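Local coordinates for protein eukaryotic translation initiation factor 2A (Schizosaccharomyces pombe, PDB 3WJ9) that probably directs initiator methionyl-tRNA to the 40S ribosomal subunit in a codon-dependent manner, this chain being the beta-propeller part of the longer factor, at residues A[354-359]-A[368-373]. Sequence-based numbering, arbitrary orientation.
Sequences ANCTYC and LLTAVT
A classic beta bulge opens the first hairpin of a propeller blade, in WD repeat 4: Thr357 and Tyr358 both face Ala371 on the antiparallel neighbour. Ala371 is gripped from both its polar backbone atoms. Ala371 O accepts a hydrogen bond from Thr357 N at 3.0 Å, and Ala371 N donates one to Tyr358 O at 3.0 Å. Next along, Cys359 and Thr370 form a non-hydrogen-bonded pair. With SG anti to the backbone N (chi1 175°), Cys359 sets its SG against Leu368 CD1, 3.5 Å away, and near the Thr370 methyl CG2. Cys356 SG lies 3.9 Å from Thr370 CB and takes a weak hydrogen bond from Tyr358 N within its own segment. At the other side of the sheet, the Tyr358 ring offers its CD2 edge to Leu369 CD2, which lies near the ring plane at 4.2 Å. At the open end of the hairpin, Thr357 OG1 and Thr373 OG1 meet at 2.4 Å, a doubtfully short hydrogen bond. Both methyls of Val372 lie against Asn355 O, CG2 at 3.2 Å. Strand 382-387 continues the blade, and its Trp386 NE1 is hydrogen-bonded to Thr370 OG1. Cys359 and Leu368 pack on Leu325 of strand 323-327 in the preceding four-stranded sheet, while Tyr358 and Leu369 touch Phe405 and Trp406, respectively, of strand 401-406.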
loop_
_atom_site.group_PDB
_atom_site.type_symbol
_atom_site.label_atom_id
_atom_site.label_comp_id
_atom_site.label_asym_id
_atom_site.label_seq_id
_atom_site.Cartn_x
_atom_site.Cartn_y
_atom_site.Cartn_z
ATOM N N ALA A 354 -22.633 -3.331 -2.769
ATOM C CA ALA A 354 -22.959 -3.329 -1.350
ATOM C C ALA A 354 -21.968 -4.184 -0.577
ATOM O O ALA A 354 -21.556 -5.245 -1.051
ATOM C CB ALA A 354 -24.376 -3.828 -1.133
ATOM N N ASN A 355 -21.575 -3.697 0.597
ATOM C CA ASN A 355 -20.668 -4.415 1.486
ATOM C C ASN A 355 -19.287 -4.663 0.881
ATOM O O ASN A 355 -18.525 -5.489 1.384
ATOM C CB ASN A 355 -21.296 -5.747 1.904
ATOM C CG ASN A 355 -22.539 -5.564 2.748
ATOM O OD1 ASN A 355 -22.545 -4.784 3.698
ATOM N ND2 ASN A 355 -23.603 -6.280 2.400
ATOM N N CYS A 356 -18.964 -3.946 -0.192
ATOM C CA CYS A 356 -17.656 -4.077 -0.825
ATOM C C CYS A 356 -16.559 -3.603 0.121
ATOM O O CYS A 356 -16.621 -2.497 0.658
ATOM C CB CYS A 356 -17.605 -3.290 -2.134
ATOM S SG CYS A 356 -15.999 -3.273 -2.949
ATOM N N THR A 357 -15.557 -4.452 0.323
ATOM C CA THR A 357 -14.477 -4.157 1.253
ATOM C C THR A 357 -13.159 -3.947 0.519
ATOM O O THR A 357 -12.136 -3.642 1.131
ATOM C CB THR A 357 -14.297 -5.287 2.280
ATOM O OG1 THR A 357 -13.728 -6.435 1.638
ATOM C CG2 THR A 357 -15.638 -5.664 2.898
ATOM N N TYR A 358 -13.193 -4.115 -0.798
ATOM C CA TYR A 358 -11.997 -3.968 -1.618
ATOM C C TYR A 358 -12.355 -3.677 -3.074
ATOM O O TYR A 358 -13.215 -4.341 -3.651
ATOM C CB TYR A 358 -11.132 -5.228 -1.531
ATOM C CG TYR A 358 -9.898 -5.163 -2.393
ATOM C CD1 TYR A 358 -8.727 -4.594 -1.915
ATOM C CD2 TYR A 358 -9.903 -5.666 -3.687
ATOM C CE1 TYR A 358 -7.597 -4.529 -2.699
ATOM C CE2 TYR A 358 -8.782 -5.602 -4.478
ATOM C CZ TYR A 358 -7.631 -5.035 -3.980
ATOM O OH TYR A 358 -6.510 -4.975 -4.768
ATOM N N CYS A 359 -11.685 -2.689 -3.664
ATOM C CA CYS A 359 -11.919 -2.321 -5.057
ATOM C C CYS A 359 -10.619 -1.849 -5.710
ATOM O O CYS A 359 -9.790 -1.210 -5.062
ATOM C CB CYS A 359 -12.995 -1.238 -5.150
ATOM S SG CYS A 359 -13.288 -0.594 -6.810
ATOM N N LEU A 368 -12.435 -3.298 -13.672
ATOM C CA LEU A 368 -12.578 -2.938 -12.271
ATOM C C LEU A 368 -12.964 -4.160 -11.453
ATOM O O LEU A 368 -13.938 -4.841 -11.765
ATOM C CB LEU A 368 -13.623 -1.833 -12.106
ATOM C CG LEU A 368 -13.819 -1.284 -10.695
ATOM C CD1 LEU A 368 -12.535 -0.628 -10.222
ATOM C CD2 LEU A 368 -14.971 -0.292 -10.660
ATOM N N LEU A 369 -12.191 -4.439 -10.409
ATOM C CA LEU A 369 -12.488 -5.557 -9.524
ATOM C C LEU A 369 -13.140 -5.040 -8.247
ATOM O O LEU A 369 -12.755 -3.994 -7.726
ATOM C CB LEU A 369 -11.212 -6.348 -9.201
ATOM C CG LEU A 369 -11.319 -7.729 -8.541
ATOM C CD1 LEU A 369 -10.085 -8.559 -8.858
ATOM C CD2 LEU A 369 -11.499 -7.631 -7.033
ATOM N N THR A 370 -14.145 -5.762 -7.765
ATOM C CA THR A 370 -14.716 -5.498 -6.451
ATOM C C THR A 370 -14.849 -6.819 -5.708
ATOM O O THR A 370 -15.004 -7.871 -6.326
ATOM C CB THR A 370 -16.094 -4.801 -6.534
ATOM O OG1 THR A 370 -17.033 -5.649 -7.208
ATOM C CG2 THR A 370 -15.991 -3.471 -7.268
ATOM N N ALA A 371 -14.773 -6.768 -4.383
ATOM C CA ALA A 371 -14.902 -7.972 -3.576
ATOM C C ALA A 371 -15.541 -7.667 -2.232
ATOM O O ALA A 371 -15.597 -6.517 -1.801
ATOM C CB ALA A 371 -13.541 -8.631 -3.375
ATOM N N VAL A 372 -16.037 -8.712 -1.582
ATOM C CA VAL A 372 -16.534 -8.611 -0.218
ATOM C C VAL A 372 -15.804 -9.667 0.605
ATOM O O VAL A 372 -15.860 -10.854 0.284
ATOM C CB VAL A 372 -18.060 -8.809 -0.149
ATOM C CG1 VAL A 372 -18.529 -8.815 1.291
ATOM C CG2 VAL A 372 -18.771 -7.717 -0.939
ATOM N N THR A 373 -15.107 -9.235 1.653
ATOM C CA THR A 373 -14.158 -10.113 2.332
ATOM C C THR A 373 -14.421 -10.341 3.823
ATOM O O THR A 373 -14.989 -9.499 4.516
ATOM C CB THR A 373 -12.716 -9.577 2.180
ATOM O OG1 THR A 373 -12.616 -8.279 2.778
ATOM C CG2 THR A 373 -12.333 -9.483 0.711
#